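Local coordinates for hypothetical protein VC0714 (Vibrio cholerae O1 biovar eltor str. N16961, PDB 1U9D) that is of unknown function but, as a DUF1904 protein of the MIF clan, probably has a fold related to that of the tautomerases, at residues 18-23 and 52-57; 70-75 and 103-108. All blocks are in the same frame, centred on the assembly; numbering follows the deposited sequence.

Contact 1 of 2, residues 18-23 and 52-57; sequences HLRFRA and TFELIN
The first beta-alpha-beta unit of the chain, strand 18-22, helix 26-44 and strand 52-55, closes here as its two strands pair in parallel. Leu-19 and Phe-21 work in both directions: Leu-19 N reaches Thr-52 O at 2.8 Å, almost straight at 172°, and Leu-19 O receives Glu-54 N, while Phe-21 N donates to Glu-54 O and Phe-21 O accepts from Ile-56 N. On the polar face, His-18 and Thr-52 lie side by side. Thr-52 OG1, turned into the crowded position between backbone N and carbonyl carbon (chi1 69°), meets the imidazole edge in a 2.8 Å hydrogen bond to His-18 ND1. Two residues further along the same face, extended Arg-20 and Glu-54 run alongside each other. Glu-54 OE2 stands well out of the guanidinium plane, 3.4 Å from Arg-20 NE, so this salt bridge rests on charge alone; a water in that plane accepts from Arg-20 NE and donates to Glu-54 OE2. The opposite face is apolar, with Phe-21 CE2 and Phe-53 CD1 meeting edge to edge at 4.0 Å. There Phe-21 and Phe-53 pack on Val-29 and Val-33 of helix 26-44, whereas the backbones of His-18 and Arg-20 hydrogen-bond to Leu-73 and Glu-71 of strand 69-74.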
loop_
_atom_site.group_PDB
_atom_site.type_symbol
_atom_site.label_atom_id
_atom_site.label_comp_id
_atom_site.label_asym_id
_atom_site.label_seq_id
_atom_site.Cartn_x
_atom_site.Cartn_y
_atom_site.Cartn_z
ATOM N N HIS A 18 -10.119 -12.012 -7.468
ATOM C CA HIS A 18 -10.469 -12.910 -8.547
ATOM C C HIS A 18 -11.575 -12.223 -9.342
ATOM O O HIS A 18 -12.643 -12.003 -8.801
ATOM C CB HIS A 18 -10.997 -14.228 -7.968
ATOM C CG HIS A 18 -10.103 -14.843 -6.935
ATOM N ND1 HIS A 18 -9.143 -15.785 -7.242
ATOM C CD2 HIS A 18 -10.015 -14.642 -5.598
ATOM C CE1 HIS A 18 -8.499 -16.129 -6.140
ATOM N NE2 HIS A 18 -9.008 -15.450 -5.129
ATOM N N LEU A 19 -11.314 -11.867 -10.593
ATOM C CA LEU A 19 -12.287 -11.179 -11.431
ATOM C C LEU A 19 -12.974 -12.197 -12.299
ATOM O O LEU A 19 -12.297 -12.959 -12.999
ATOM C CB LEU A 19 -11.607 -10.163 -12.316
ATOM C CG LEU A 19 -11.205 -8.881 -11.580
ATOM C CD1 LEU A 19 -9.934 -9.091 -10.800
ATOM C CD2 LEU A 19 -11.064 -7.776 -12.601
ATOM N N ARG A 20 -14.299 -12.180 -12.299
ATOM C CA ARG A 20 -15.089 -13.104 -13.089
ATOM C C ARG A 20 -15.935 -12.319 -14.079
ATOM O O ARG A 20 -16.678 -11.449 -13.675
ATOM C CB ARG A 20 -15.974 -13.934 -12.193
ATOM C CG ARG A 20 -15.212 -14.745 -11.229
ATOM C CD ARG A 20 -16.071 -15.647 -10.379
ATOM N NE ARG A 20 -15.199 -16.444 -9.537
ATOM C CZ ARG A 20 -15.601 -17.210 -8.536
ATOM N NH1 ARG A 20 -16.880 -17.285 -8.214
ATOM N NH2 ARG A 20 -14.688 -17.878 -7.845
ATOM N N PHE A 21 -15.784 -12.616 -15.363
ATOM C CA PHE A 21 -16.419 -11.869 -16.415
ATOM C C PHE A 21 -17.615 -12.639 -16.907
ATOM O O PHE A 21 -17.458 -13.759 -17.385
ATOM C CB PHE A 21 -15.412 -11.667 -17.543
ATOM C CG PHE A 21 -14.288 -10.756 -17.177
ATOM C CD1 PHE A 21 -14.397 -9.394 -17.382
ATOM C CD2 PHE A 21 -13.157 -11.250 -16.567
ATOM C CE1 PHE A 21 -13.363 -8.518 -17.000
ATOM C CE2 PHE A 21 -12.127 -10.388 -16.179
ATOM C CZ PHE A 21 -12.239 -9.013 -16.414
ATOM N N ARG A 22 -18.794 -12.049 -16.784
ATOM C CA ARG A 22 -20.045 -12.692 -17.151
ATOM C C ARG A 22 -20.746 -11.858 -18.213
ATOM O O ARG A 22 -20.717 -10.629 -18.148
ATOM C CB ARG A 22 -20.998 -12.732 -15.968
ATOM C CG ARG A 22 -20.470 -13.317 -14.714
ATOM C CD ARG A 22 -21.591 -13.822 -13.801
ATOM N NE ARG A 22 -20.934 -14.588 -12.790
ATOM C CZ ARG A 22 -21.085 -15.875 -12.590
ATOM N NH1 ARG A 22 -21.949 -16.594 -13.290
ATOM N NH2 ARG A 22 -20.373 -16.431 -11.648
ATOM N N ALA A 23 -21.414 -12.526 -19.152
ATOM C CA ALA A 23 -22.188 -11.844 -20.197
ATOM C C ALA A 23 -21.350 -10.874 -21.021
ATOM O O ALA A 23 -21.804 -9.798 -21.420
ATOM C CB ALA A 23 -23.406 -11.135 -19.572
ATOM N N THR A 52 -6.473 -13.031 -10.486
ATOM C CA THR A 52 -6.895 -14.067 -11.413
ATOM C C THR A 52 -8.098 -13.521 -12.194
ATOM O O THR A 52 -8.868 -12.697 -11.690
ATOM C CB THR A 52 -7.209 -15.387 -10.705
ATOM O OG1 THR A 52 -8.391 -15.249 -9.908
ATOM C CG2 THR A 52 -6.125 -15.756 -9.692
ATOM N N PHE A 53 -8.212 -13.969 -13.428
ATOM C CA PHE A 53 -9.238 -13.519 -14.349
ATOM C C PHE A 53 -9.935 -14.742 -14.910
ATOM O O PHE A 53 -9.272 -15.679 -15.369
ATOM C CB PHE A 53 -8.598 -12.739 -15.487
ATOM C CG PHE A 53 -7.798 -11.574 -15.037
ATOM C CD1 PHE A 53 -8.369 -10.326 -14.946
ATOM C CD2 PHE A 53 -6.466 -11.720 -14.686
ATOM C CE1 PHE A 53 -7.622 -9.244 -14.512
ATOM C CE2 PHE A 53 -5.746 -10.658 -14.253
ATOM C CZ PHE A 53 -6.330 -9.412 -14.155
ATOM N N GLU A 54 -11.265 -14.758 -14.876
ATOM C CA GLU A 54 -12.026 -15.921 -15.326
ATOM C C GLU A 54 -13.115 -15.474 -16.308
ATOM O O GLU A 54 -13.837 -14.563 -16.023
ATOM C CB GLU A 54 -12.658 -16.599 -14.103
ATOM C CG GLU A 54 -13.602 -17.740 -14.397
ATOM C CD GLU A 54 -14.009 -18.529 -13.151
ATOM O OE1 GLU A 54 -14.740 -19.534 -13.322
ATOM O OE2 GLU A 54 -13.621 -18.172 -12.004
ATOM N N LEU A 55 -13.222 -16.119 -17.460
ATOM C CA LEU A 55 -14.351 -15.941 -18.362
ATOM C C LEU A 55 -15.356 -17.048 -18.070
ATOM O O LEU A 55 -15.021 -18.208 -18.187
ATOM C CB LEU A 55 -13.894 -16.059 -19.805
ATOM C CG LEU A 55 -14.956 -15.972 -20.909
ATOM C CD1 LEU A 55 -15.751 -14.700 -20.779
ATOM C CD2 LEU A 55 -14.263 -16.110 -22.265
ATOM N N ILE A 56 -16.587 -16.673 -17.729
ATOM C CA ILE A 56 -17.589 -17.613 -17.250
ATOM C C ILE A 56 -18.401 -17.997 -18.478
ATOM O O ILE A 56 -18.839 -17.125 -19.194
ATOM C CB ILE A 56 -18.467 -16.930 -16.165
ATOM C CG1 ILE A 56 -17.619 -16.549 -14.953
ATOM C CG2 ILE A 56 -19.638 -17.807 -15.748
ATOM C CD1 ILE A 56 -16.998 -17.697 -14.268
ATOM N N ASN A 57 -18.605 -19.283 -18.747
ATOM C CA ASN A 57 -19.136 -19.638 -20.074
ATOM C C ASN A 57 -20.616 -20.031 -20.185
ATOM O O ASN A 57 -20.981 -20.978 -20.908
ATOM C CB ASN A 57 -18.198 -20.623 -20.762
ATOM C CG ASN A 57 -17.010 -19.921 -21.363
ATOM O OD1 ASN A 57 -15.872 -20.023 -20.869
ATOM N ND2 ASN A 57 -17.274 -19.151 -22.419
HETATM O O HOH W 1 -11.063 -15.167 -11.154
HETATM O O HOH W 2 -12.212 -17.315 -10.027
#

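Contact 2 of 2, residues 70-75 and 103-108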
loop_
_atom_site.group_PDB
_atom_site.type_symbol
_atom_site.label_atom_id
_atom_site.label_comp_id
_atom_site.label_asym_id
_atom_site.label_seq_id
_atom_site.Cartn_x
_atom_site.Cartn_y
_atom_site.Cartn_z
ATOM N N VAL A 70 -18.935 -7.843 -14.070
ATOM C CA VAL A 70 -17.680 -8.329 -13.542
ATOM C C VAL A 70 -17.904 -8.492 -12.047
ATOM O O VAL A 70 -18.303 -7.535 -11.376
ATOM C CB VAL A 70 -16.542 -7.343 -13.771
ATOM C CG1 VAL A 70 -15.231 -7.895 -13.189
ATOM C CG2 VAL A 70 -16.412 -7.020 -15.251
ATOM N N GLU A 71 -17.697 -9.701 -11.549
ATOM C CA GLU A 71 -17.766 -9.992 -10.139
ATOM C C GLU A 71 -16.334 -9.983 -9.654
ATOM O O GLU A 71 -15.464 -10.536 -10.329
ATOM C CB GLU A 71 -18.333 -11.371 -9.888
ATOM C CG GLU A 71 -19.828 -11.521 -10.059
ATOM C CD GLU A 71 -20.260 -12.958 -9.828
ATOM O OE1 GLU A 71 -19.527 -13.874 -10.257
ATOM O OE2 GLU A 71 -21.308 -13.170 -9.199
ATOM N N VAL A 72 -16.089 -9.354 -8.515
ATOM C CA VAL A 72 -14.735 -9.295 -7.939
ATOM C C VAL A 72 -14.852 -9.982 -6.603
ATOM O O VAL A 72 -15.555 -9.510 -5.711
ATOM C CB VAL A 72 -14.242 -7.884 -7.771
ATOM C CG1 VAL A 72 -12.868 -7.847 -7.121
ATOM C CG2 VAL A 72 -14.207 -7.159 -9.112
ATOM N N LEU A 73 -14.234 -11.144 -6.469
ATOM C CA LEU A 73 -14.223 -11.834 -5.202
ATOM C C LEU A 73 -12.902 -11.485 -4.554
ATOM O O LEU A 73 -11.852 -11.676 -5.159
ATOM C CB LEU A 73 -14.354 -13.327 -5.372
ATOM C CG LEU A 73 -15.762 -13.715 -5.803
ATOM C CD1 LEU A 73 -15.850 -13.742 -7.301
ATOM C CD2 LEU A 73 -16.158 -15.070 -5.178
ATOM N N TRP A 74 -12.945 -10.901 -3.368
ATOM C CA TRP A 74 -11.695 -10.427 -2.766
ATOM C C TRP A 74 -11.766 -10.308 -1.263
ATOM O O TRP A 74 -12.808 -10.496 -0.708
ATOM C CB TRP A 74 -11.308 -9.094 -3.402
ATOM C CG TRP A 74 -12.162 -7.907 -3.009
ATOM C CD1 TRP A 74 -13.406 -7.913 -2.427
ATOM C CD2 TRP A 74 -11.823 -6.537 -3.198
ATOM N NE1 TRP A 74 -13.840 -6.624 -2.224
ATOM C CE2 TRP A 74 -12.880 -5.761 -2.685
ATOM C CE3 TRP A 74 -10.714 -5.881 -3.744
ATOM C CZ2 TRP A 74 -12.863 -4.376 -2.704
ATOM C CZ3 TRP A 74 -10.693 -4.509 -3.757
ATOM C CH2 TRP A 74 -11.766 -3.771 -3.248
ATOM N N PHE A 75 -10.662 -9.977 -0.601
ATOM C CA PHE A 75 -10.698 -9.780 0.860
ATOM C C PHE A 75 -11.215 -8.433 1.308
ATOM O O PHE A 75 -11.448 -8.212 2.513
ATOM C CB PHE A 75 -9.302 -9.965 1.468
ATOM C CG PHE A 75 -8.770 -11.356 1.358
ATOM C CD1 PHE A 75 -9.572 -12.432 1.609
ATOM C CD2 PHE A 75 -7.427 -11.579 1.047
ATOM C CE1 PHE A 75 -9.072 -13.728 1.534
ATOM C CE2 PHE A 75 -6.916 -12.870 0.984
ATOM C CZ PHE A 75 -7.736 -13.940 1.204
ATOM N N LEU A 103 -22.043 -1.363 -17.713
ATOM C CA LEU A 103 -21.342 -2.416 -17.001
ATOM C C LEU A 103 -21.740 -2.446 -15.527
ATOM O O LEU A 103 -21.788 -1.402 -14.890
ATOM C CB LEU A 103 -19.833 -2.202 -17.099
ATOM C CG LEU A 103 -18.989 -3.284 -16.415
ATOM C CD1 LEU A 103 -18.986 -4.567 -17.197
ATOM C CD2 LEU A 103 -17.560 -2.804 -16.184
ATOM N N ALA A 104 -22.006 -3.638 -14.996
ATOM C CA ALA A 104 -22.139 -3.838 -13.559
ATOM C C ALA A 104 -20.806 -4.389 -13.013
ATOM O O ALA A 104 -20.216 -5.262 -13.619
ATOM C CB ALA A 104 -23.242 -4.829 -13.265
ATOM N N VAL A 105 -20.333 -3.883 -11.885
ATOM C CA VAL A 105 -19.138 -4.428 -11.230
ATOM C C VAL A 105 -19.596 -4.705 -9.817
ATOM O O VAL A 105 -20.094 -3.797 -9.142
ATOM C CB VAL A 105 -17.972 -3.445 -11.198
ATOM C CG1 VAL A 105 -16.811 -4.048 -10.402
ATOM C CG2 VAL A 105 -17.492 -3.044 -12.603
ATOM N N VAL A 106 -19.465 -5.930 -9.348
ATOM C CA VAL A 106 -19.986 -6.271 -8.022
ATOM C C VAL A 106 -18.867 -6.894 -7.188
ATOM O O VAL A 106 -18.207 -7.808 -7.660
ATOM C CB VAL A 106 -21.198 -7.253 -8.127
ATOM C CG1 VAL A 106 -20.836 -8.527 -8.693
ATOM C CG2 VAL A 106 -21.800 -7.512 -6.757
ATOM N N PHE A 107 -18.648 -6.409 -5.979
ATOM C CA PHE A 107 -17.593 -6.928 -5.140
ATOM C C PHE A 107 -18.212 -7.873 -4.116
ATOM O O PHE A 107 -19.218 -7.552 -3.509
ATOM C CB PHE A 107 -16.868 -5.763 -4.469
ATOM C CG PHE A 107 -16.119 -4.883 -5.422
ATOM C CD1 PHE A 107 -14.754 -5.018 -5.590
ATOM C CD2 PHE A 107 -16.767 -3.898 -6.143
ATOM C CE1 PHE A 107 -14.076 -4.206 -6.487
ATOM C CE2 PHE A 107 -16.090 -3.096 -7.027
ATOM C CZ PHE A 107 -14.724 -3.259 -7.196
ATOM N N ILE A 108 -17.629 -9.047 -3.937
ATOM C CA ILE A 108 -18.110 -9.987 -2.957
ATOM C C ILE A 108 -16.973 -10.240 -1.971
ATOM O O ILE A 108 -15.939 -10.698 -2.373
ATOM C CB ILE A 108 -18.583 -11.273 -3.630
ATOM C CG1 ILE A 108 -19.845 -10.979 -4.478
ATOM C CG2 ILE A 108 -18.903 -12.344 -2.582
ATOM C CD1 ILE A 108 -20.025 -11.897 -5.619
#
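Val-72 O is held by two donors of neighbouring residues: Ile-108 N, a 2.8 Å hydrogen bond at 169°, and the weaker CA-H of Phe-107, whose CA lies 3.3 Å from the same oxygen. It sits midway along the parallel pairing that completes the second beta-alpha-beta unit, strand 69-74, helix 79-97 and strand 104-109. The same double grip recurs at Val-106 O, which takes Val-72 N and the CA-H of Glu-71, and at Val-70 O, which takes Val-106 N and the CA-H of Val-105. Val-70 N to Ala-104 O and Trp-74 N to Ile-108 O extend the series in both directions, the latter being longer at 3.2 Å; Ile-108 O also meets the CA-H of Leu-73, more loosely.

On the face of the sheet that carries Val-72 and Phe-107, three side chains form an apolar cluster. Trp-74 has CG in the crowded position between backbone N and carbonyl carbon (chi1 72°), which swings the indole across to Phe-107. Phe-107 CD1 comes over one indole face, offset toward the rim, and lies 3.5 Å from Trp-74 CZ2. The two six-membered rings are 4.9 Å apart between centroids with planes 43° apart, an oblique pair. Val-72 points the same way as Phe-107: Val-72 CB is 3.6 Å from Phe-107 CD1, and Val-72 CG2 lies over a face of the phenyl ring. Gln-82 of helix 79-97 touches both aromatic residues, and Ile-85 adds to the cover over Trp-74.

The other face is of mixed character. Glu-71 extends beyond CG to bring its carboxylate to Arg-22, the salt-bridge partner of Glu-71 OE1, while its aliphatic stem runs beside Val-106, whose CG1, in the crowded position, packs 3.4 Å from Glu-71 CG.

How the contacts relate
Contact 1 comes first along the chain and is complete before contact 2 begins; strand 69-74 is the next strand after 52-55, across a loop. Their centres lie about 10 Å apart in one mixed sheet of order 52-55, 18-22, 69-74, 104-109, so two beta-alpha-beta units, each with parallel strands, stand side by side and meet through strands 18-22 and 69-74, which run antiparallel. Arg-20 N to Glu-71 O and His-18 N to Leu-73 O, probable hydrogen bonds, join them, and Phe-21 CD1 packs 3.8 Å from Val-70 CG2. Two such units in one mixed sheet resemble the monomer of the tautomerase fold, consistent with membership of the MIF clan; the function remains unknown.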